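Local coordinates for protein succinate dehydrogenase subunit A (Mycolicibacterium smegmatis, PDB 7D6V) that probably oxidises succinate to fumarate at its bound FAD and feeds the electrons through the Sdh1 complex toward quinone in the respiratory chain, at residues A[519-524]-A[537-541]; A[577-583]-A[595-601]. One frame throughout, in Å; residues are numbered along the deposited sequence.

Contact 1: A[519-524]-A[537-541]; sequences YANVTV and AIDMR
The hydroxyl of Tyr519 donates a hydrogen bond to the backbone carbonyl of Ala537, OH to O; the modelled 2.3 Å is shorter than such a bond should be, so the length is doubtful. The acceptor lies near the plane of the ring, at its edge. Tyr519 extends toward the helix because CG stands opposite the backbone N (chi1 -179°), which carries the phenol off the 519-524 loop. Inside the helix, Arg541 N sits 4.2 Å from Ala537 O and instead makes a weak bond to Ile538 O, consistent with the Ala537 carbonyl being available to the phenol. The ring also touches the helix obliquely: Tyr519 CE1 is near Met540 CB at 3.4 Å, and Tyr519 CE2 near Arg541 CB at 3.8 Å. From the loop itself, Val522 CG1 covers one ring face, offset toward the rim. Further along, the Ala537 methyl meets Val524 CG2 at 3.7 Å. Within the fumarate reductase flavoprotein C-terminal family region, the loop thus lies back against helix 532-556, which it precedes; helix 481-495 packs on Val522 and Met540 through Pro481, His485 and Leu488, while the side chain of Ile538 leaves on the far side from the loop, about 8 Å from the bound FAD.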
# COMPACT_ATOMS: atom_id res chain seq x y z
N TYR A 519 -14.72 15.60 -30.30
CA TYR A 519 -14.11 16.18 -29.11
C TYR A 519 -14.23 17.70 -29.07
O TYR A 519 -14.18 18.29 -27.98
CB TYR A 519 -12.64 15.78 -29.02
CG TYR A 519 -11.94 16.33 -27.79
CD1 TYR A 519 -12.23 15.83 -26.53
CD2 TYR A 519 -10.99 17.33 -27.90
CE1 TYR A 519 -11.59 16.33 -25.41
CE2 TYR A 519 -10.35 17.83 -26.79
CZ TYR A 519 -10.66 17.32 -25.55
OH TYR A 519 -10.02 17.81 -24.44
N ALA A 520 -14.40 18.36 -30.22
CA ALA A 520 -14.54 19.81 -30.23
C ALA A 520 -15.84 20.28 -29.59
O ALA A 520 -15.98 21.48 -29.33
CB ALA A 520 -14.45 20.33 -31.66
N ASN A 521 -16.78 19.38 -29.33
CA ASN A 521 -18.07 19.73 -28.76
C ASN A 521 -18.22 19.27 -27.31
O ASN A 521 -19.34 19.28 -26.79
CB ASN A 521 -19.20 19.13 -29.60
CG ASN A 521 -19.28 19.74 -30.98
OD1 ASN A 521 -19.23 20.96 -31.13
ND2 ASN A 521 -19.39 18.90 -32.00
N VAL A 522 -17.14 18.89 -26.65
CA VAL A 522 -17.24 18.34 -25.31
C VAL A 522 -17.64 19.44 -24.34
O VAL A 522 -17.01 20.50 -24.27
CB VAL A 522 -15.92 17.66 -24.89
CG1 VAL A 522 -14.76 18.64 -24.88
CG2 VAL A 522 -16.08 17.01 -23.53
N THR A 523 -18.73 19.21 -23.61
CA THR A 523 -19.26 20.17 -22.65
C THR A 523 -19.15 19.58 -21.25
O THR A 523 -19.49 18.41 -21.03
CB THR A 523 -20.71 20.52 -22.97
OG1 THR A 523 -20.83 20.90 -24.34
CG2 THR A 523 -21.18 21.66 -22.09
N VAL A 524 -18.69 20.39 -20.31
CA VAL A 524 -18.51 19.98 -18.92
C VAL A 524 -19.52 20.74 -18.07
O VAL A 524 -19.64 21.96 -18.18
CB VAL A 524 -17.07 20.23 -18.44
CG1 VAL A 524 -16.98 20.11 -16.94
CG2 VAL A 524 -16.12 19.26 -19.11
N ALA A 537 -12.12 15.67 -19.49
CA ALA A 537 -12.17 16.41 -20.75
C ALA A 537 -10.80 16.95 -21.12
O ALA A 537 -10.45 17.01 -22.31
CB ALA A 537 -13.19 17.54 -20.65
N ILE A 538 -10.02 17.37 -20.13
CA ILE A 538 -8.67 17.85 -20.42
C ILE A 538 -7.76 16.70 -20.83
O ILE A 538 -6.99 16.81 -21.79
CB ILE A 538 -8.11 18.62 -19.21
CG1 ILE A 538 -8.91 19.89 -18.97
CG2 ILE A 538 -6.64 18.96 -19.43
CD1 ILE A 538 -8.66 20.51 -17.62
N ASP A 539 -7.83 15.57 -20.12
CA ASP A 539 -7.00 14.41 -20.44
C ASP A 539 -7.31 13.80 -21.80
O ASP A 539 -6.44 13.14 -22.39
CB ASP A 539 -7.15 13.33 -19.36
CG ASP A 539 -6.62 13.76 -18.02
OD1 ASP A 539 -5.57 14.43 -17.97
OD2 ASP A 539 -7.25 13.42 -17.00
N MET A 540 -8.53 13.99 -22.29
CA MET A 540 -8.94 13.32 -23.52
C MET A 540 -8.12 13.78 -24.72
O MET A 540 -7.91 13.00 -25.66
CB MET A 540 -10.43 13.56 -23.78
CG MET A 540 -11.33 12.43 -23.30
SD MET A 540 -10.85 10.82 -23.95
CE MET A 540 -11.53 10.93 -25.61
N ARG A 541 -7.64 15.03 -24.73
CA ARG A 541 -6.86 15.49 -25.87
C ARG A 541 -5.50 14.80 -25.93
O ARG A 541 -5.05 14.39 -27.01
CB ARG A 541 -6.72 17.02 -25.82
CG ARG A 541 -5.75 17.56 -24.78
CD ARG A 541 -5.82 19.08 -24.68
NE ARG A 541 -5.15 19.76 -25.78
CZ ARG A 541 -4.12 20.58 -25.63
NH1 ARG A 541 -3.63 20.82 -24.43
NH2 ARG A 541 -3.58 21.16 -26.69

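Contact 2: A[577-583]-A[595-601]; sequences RNTLLVC and VTVTPEQ
Gln601 reaches across to Arg577, Asn578 and Leu580 at the open end of an antiparallel beta hairpin, where strands 582-585 and 594-597 run out into two loops that stay side by side. Gln601 CB starts over the backbone of Asn578, 4.0 Å from Asn578 CA. Next, Gln601 CG rests on Leu580 CG at 3.7 Å, and CD then lies beside Leu580 CD2, the leucine crossing the glutamine chain at about a right angle; Gln601 OE1 also lies by Leu580 CD2, at 3.8 Å. With chi2 at -162° the chain runs on extended, and NE2 of Gln601 donates a hydrogen bond to the backbone O of Arg577, modelled too short for its length to be trusted. The guanidinium of Arg577 passes close by, NH2 3.9 Å from Gln601 NE2, but its polar partners are outside: NH2 bonds to Phe80 O and the group makes a cation-pi contact with Tyr622.

Between the loops, Leu580 N donates to Pro599 O at 3.2 Å, and Gln601 N reaches Asn578 O only weakly. In the hairpin proper the sound bond is Val597 N to Val582 O, 2.9 Å and nearly straight at 167°. The Pro599 ring packs crosswise on Val582, CG against CG2; Val582 also touches Glu395 of strand 383-395. The other face carries the non-hydrogen-bonded pair Cys583 and Thr596, turned to Cys549 and Lys552 of helix 532-556. There the Thr596 methyl CG2 lies 3.5 Å from Leu581 CD1, and Cys583 SG is 3.8 Å from both CG2 and OG1 of Thr596.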
# COMPACT_ATOMS: atom_id res chain seq x y z
N ARG A 577 15.34 -3.58 -38.04
CA ARG A 577 15.85 -3.52 -36.68
C ARG A 577 16.63 -2.26 -36.40
O ARG A 577 16.61 -1.77 -35.27
CB ARG A 577 16.72 -4.75 -36.38
CG ARG A 577 16.97 -5.04 -34.92
CD ARG A 577 18.39 -5.53 -34.72
NE ARG A 577 19.33 -4.80 -35.56
CZ ARG A 577 19.83 -3.61 -35.26
NH1 ARG A 577 20.68 -3.02 -36.09
NH2 ARG A 577 19.48 -3.00 -34.14
N ASN A 578 17.32 -1.74 -37.40
CA ASN A 578 17.89 -0.39 -37.34
C ASN A 578 16.92 0.64 -37.92
O ASN A 578 17.26 1.43 -38.80
CB ASN A 578 19.24 -0.37 -38.05
CG ASN A 578 19.15 -0.81 -39.50
OD1 ASN A 578 18.06 -1.08 -40.02
ND2 ASN A 578 20.30 -0.89 -40.16
N THR A 579 15.70 0.64 -37.41
CA THR A 579 14.68 1.62 -37.77
C THR A 579 13.81 1.88 -36.55
O THR A 579 13.31 0.93 -35.93
CB THR A 579 13.82 1.14 -38.94
OG1 THR A 579 14.67 0.69 -40.01
CG2 THR A 579 12.94 2.26 -39.45
N LEU A 580 13.64 3.15 -36.19
CA LEU A 580 12.91 3.53 -34.99
C LEU A 580 11.52 4.07 -35.25
O LEU A 580 10.66 3.93 -34.37
CB LEU A 580 13.69 4.57 -34.19
CG LEU A 580 14.94 4.05 -33.49
CD1 LEU A 580 15.69 5.19 -32.83
CD2 LEU A 580 14.56 2.99 -32.47
N LEU A 581 11.26 4.66 -36.41
CA LEU A 581 9.92 5.06 -36.81
C LEU A 581 9.35 6.11 -35.84
O LEU A 581 8.45 5.85 -35.04
CB LEU A 581 9.04 3.80 -36.93
CG LEU A 581 7.60 3.84 -37.40
CD1 LEU A 581 7.62 4.34 -38.83
CD2 LEU A 581 7.01 2.45 -37.34
N VAL A 582 9.95 7.30 -35.92
CA VAL A 582 9.76 8.40 -34.98
C VAL A 582 8.51 9.21 -35.31
O VAL A 582 8.25 9.53 -36.48
CB VAL A 582 11.01 9.29 -34.98
CG1 VAL A 582 10.82 10.48 -34.08
CG2 VAL A 582 12.23 8.50 -34.57
N CYS A 583 7.75 9.60 -34.28
CA CYS A 583 6.53 10.38 -34.43
C CYS A 583 6.76 11.85 -34.10
O CYS A 583 7.48 12.17 -33.15
CB CYS A 583 5.42 9.83 -33.53
SG CYS A 583 5.10 8.06 -33.71
N VAL A 595 2.98 13.00 -37.96
CA VAL A 595 3.68 12.36 -39.06
C VAL A 595 4.72 11.42 -38.46
O VAL A 595 5.45 11.80 -37.55
CB VAL A 595 4.35 13.39 -39.99
CG1 VAL A 595 5.44 12.74 -40.81
CG2 VAL A 595 3.31 14.00 -40.91
N THR A 596 4.75 10.19 -38.96
CA THR A 596 5.71 9.18 -38.52
C THR A 596 6.73 8.93 -39.63
O THR A 596 6.35 8.70 -40.78
CB THR A 596 4.99 7.88 -38.14
OG1 THR A 596 3.85 8.19 -37.34
CG2 THR A 596 5.90 7.01 -37.32
N VAL A 597 8.01 8.99 -39.27
CA VAL A 597 9.11 8.90 -40.21
C VAL A 597 9.96 7.68 -39.81
O VAL A 597 9.74 7.07 -38.77
CB VAL A 597 9.96 10.19 -40.23
CG1 VAL A 597 10.88 10.25 -41.44
CG2 VAL A 597 9.05 11.41 -40.21
N THR A 598 10.91 7.32 -40.67
CA THR A 598 11.73 6.12 -40.50
C THR A 598 13.21 6.46 -40.48
O THR A 598 13.87 6.47 -41.53
CB THR A 598 11.42 5.12 -41.60
OG1 THR A 598 11.82 5.67 -42.86
CG2 THR A 598 9.94 4.82 -41.66
N PRO A 599 13.79 6.77 -39.32
CA PRO A 599 15.24 6.95 -39.22
C PRO A 599 15.97 5.66 -38.85
O PRO A 599 15.39 4.72 -38.32
CB PRO A 599 15.39 7.98 -38.10
CG PRO A 599 14.21 7.78 -37.28
CD PRO A 599 13.09 7.40 -38.19
N GLU A 600 17.27 5.66 -39.12
CA GLU A 600 18.14 4.53 -38.80
C GLU A 600 18.77 4.70 -37.43
O GLU A 600 19.03 5.82 -36.97
CB GLU A 600 19.24 4.37 -39.85
CG GLU A 600 18.73 4.34 -41.28
CD GLU A 600 17.76 3.20 -41.52
OE1 GLU A 600 18.18 2.03 -41.46
OE2 GLU A 600 16.57 3.49 -41.77
N GLN A 601 19.00 3.57 -36.77
CA GLN A 601 19.65 3.55 -35.47
C GLN A 601 21.17 3.68 -35.62
O GLN A 601 21.74 3.44 -36.68
CB GLN A 601 19.32 2.27 -34.71
CG GLN A 601 17.84 2.04 -34.47
CD GLN A 601 17.59 1.02 -33.38
OE1 GLN A 601 17.96 1.23 -32.23
NE2 GLN A 601 16.95 -0.08 -33.74

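Both contacts lean on helix 532-556, but at different stretches: in contact 1 its early turns are one of the two partners, whereas in contact 2 its last turns, around Cys549 to Gln556, back the hairpin from outside. Their nearest atoms are about 13 Å apart and do not touch. Contact 1 is small and largely buried, one tyrosine, ring and hydroxyl, with a few aliphatic carbons closing a loop onto a helix. Contact 2 buries nearly three times the area and has exposed residues along 595-601; backbone pairing, partly loose, runs along it, with side chains packed on its two faces. All four segments fall within the C-terminal family region, and neither contact involves another subunit.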